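Putative phthiocerol dimycocerosate transporter LppX (Mycobacterium tuberculosis, PDB 2BYO) probably carries phthiocerol dimycocerosates, lipids of the mycobacterial cell wall, from the cell membrane to the outer membrane, holding them in a large hydrophobic cavity. Local coordinates at residues 73-78 against 92-97. Sequence-based numbering, arbitrary orientation.
Sequences GVCTYN and ISVKLF. With OAA (oxaloacetate ion), chain L.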
# COMPACT_ATOMS: atom_id res chain seq x y z
N GLY A 73 12.08 8.40 2.20
CA GLY A 73 12.13 8.31 0.76
C GLY A 73 11.80 9.62 0.09
O GLY A 73 12.09 10.70 0.62
N VAL A 74 11.14 9.52 -1.06
CA VAL A 74 10.84 10.67 -1.90
C VAL A 74 9.40 10.53 -2.38
O VAL A 74 8.88 9.41 -2.47
CB VAL A 74 11.85 10.77 -3.06
CG1 VAL A 74 11.69 9.62 -4.05
CG2 VAL A 74 11.73 12.08 -3.77
N CYS A 75 8.75 11.66 -2.64
CA CYS A 75 7.36 11.65 -3.07
C CYS A 75 7.05 12.80 -4.01
O CYS A 75 7.85 13.72 -4.18
CB CYS A 75 6.42 11.68 -1.86
SG CYS A 75 6.31 13.22 -0.96
N THR A 76 5.88 12.70 -4.62
CA THR A 76 5.30 13.80 -5.37
C THR A 76 4.17 14.31 -4.48
O THR A 76 3.24 13.55 -4.18
CB THR A 76 4.77 13.33 -6.74
OG1 THR A 76 5.87 12.88 -7.54
CG2 THR A 76 4.07 14.47 -7.48
N TYR A 77 4.27 15.57 -4.08
CA TYR A 77 3.34 16.21 -3.16
C TYR A 77 2.85 17.52 -3.76
O TYR A 77 3.65 18.40 -4.09
CB TYR A 77 4.03 16.48 -1.80
CG TYR A 77 3.22 17.39 -0.90
CD1 TYR A 77 2.10 16.91 -0.24
CD2 TYR A 77 3.56 18.72 -0.73
CE1 TYR A 77 1.33 17.73 0.57
CE2 TYR A 77 2.80 19.55 0.09
CZ TYR A 77 1.69 19.05 0.73
OH TYR A 77 0.94 19.86 1.53
N ASN A 78 1.53 17.65 -3.90
CA ASN A 78 0.91 18.80 -4.54
C ASN A 78 1.56 19.14 -5.88
O ASN A 78 1.78 20.31 -6.21
CB ASN A 78 0.92 20.00 -3.58
CG ASN A 78 -0.09 19.85 -2.44
OD1 ASN A 78 -0.85 18.87 -2.38
ND2 ASN A 78 -0.11 20.83 -1.55
N ILE A 92 4.18 11.98 10.00
CA ILE A 92 4.36 11.84 8.56
C ILE A 92 4.71 13.23 8.05
O ILE A 92 3.93 14.16 8.24
CB ILE A 92 3.05 11.36 7.88
CG1 ILE A 92 2.67 9.96 8.40
CG2 ILE A 92 3.19 11.35 6.36
CD1 ILE A 92 1.23 9.56 8.08
N SER A 93 5.88 13.36 7.42
CA SER A 93 6.44 14.67 7.05
C SER A 93 7.01 14.71 5.63
O SER A 93 7.41 13.68 5.08
CB SER A 93 7.56 15.04 8.02
OG SER A 93 7.10 15.11 9.36
N VAL A 94 7.02 15.91 5.05
CA VAL A 94 7.66 16.20 3.75
C VAL A 94 8.52 17.46 3.89
O VAL A 94 8.26 18.31 4.73
CB VAL A 94 6.64 16.40 2.59
CG1 VAL A 94 5.89 15.12 2.31
CG2 VAL A 94 5.66 17.53 2.89
N LYS A 95 9.56 17.55 3.06
CA LYS A 95 10.49 18.68 3.08
C LYS A 95 10.23 19.55 1.85
O LYS A 95 10.33 19.10 0.70
CB LYS A 95 11.94 18.19 3.08
CG LYS A 95 12.98 19.27 3.37
CD LYS A 95 14.40 18.70 3.27
CE LYS A 95 15.43 19.73 3.65
NZ LYS A 95 16.82 19.20 3.55
N LEU A 96 9.87 20.80 2.12
CA LEU A 96 9.69 21.80 1.08
C LEU A 96 10.71 22.90 1.27
O LEU A 96 10.75 23.59 2.30
CB LEU A 96 8.29 22.38 1.13
CG LEU A 96 7.17 21.37 0.89
CD1 LEU A 96 5.84 22.04 1.18
CD2 LEU A 96 7.22 20.85 -0.53
N PHE A 97 11.55 23.05 0.25
CA PHE A 97 12.70 23.94 0.30
C PHE A 97 13.59 23.47 1.43
O PHE A 97 14.01 22.33 1.39
CB PHE A 97 12.27 25.42 0.36
CG PHE A 97 13.25 26.33 -0.29
CD1 PHE A 97 13.30 26.42 -1.66
CD2 PHE A 97 14.17 27.03 0.46
CE1 PHE A 97 14.22 27.24 -2.28
CE2 PHE A 97 15.10 27.85 -0.16
CZ PHE A 97 15.11 27.95 -1.54
O1 OAA L . 14.32 11.73 2.83
O2 OAA L . 14.65 12.42 4.85
O4 OAA L . 18.18 13.63 2.15
O5 OAA L . 18.72 12.99 4.17
O3 OAA L . 16.86 15.66 3.76
C1 OAA L . 14.80 12.58 3.62
C2 OAA L . 15.51 13.81 3.08
C3 OAA L . 16.72 14.26 3.89
C4 OAA L . 17.94 13.59 3.38
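The sulfur of Cys-75 rests against Val-94: SG lies 3.8 Å from Val-94 CG1, while Ile-57, Ala-60 and Val-83 also touch this buried side chain, so the sulfur sits in an apolar setting. Val-94 uses its second branch on the neighbouring Tyr-77. Its CG2 stands over one face of the phenol ring, 4.4 Å from Tyr-77 CD2, a loose approach. On the opposite face, the amide carbon CG of Asn-78 lies 3.7 Å above the ring plane, displaced toward the rim, so that the ring is flanked on both faces. With CG anti to the backbone N (chi1 168°), Tyr-77 extends to meet Leu-96, whose CD1 comes within 4.1 Å of Tyr-77 CE2; these two side chains run roughly perpendicular to each other. In the antiparallel sheet of this U-shaped half-barrel, strand 83-88 separates the two strands, which pair with it from either side. The sheet is strongly bent and twisted here: the axes of 73-77 and 92-96 differ in direction by 77° and pass 8.6 Å apart, bringing alternate side chains together across the intervening strand. Leu-103, from the edge strand 99-105, packs against both Tyr-77 and Val-94. Away from this apolar cluster, Gly-73 and Lys-95 belong to the pocket of a bound oxaloacetate ion. The fully extended Lys-95 chain puts NZ 3.5 Å from O3 of the ligand, a long approach, and Gly-73 O lies 3.3 Å from the ligand's O1, two acceptors side by side with no bond implied.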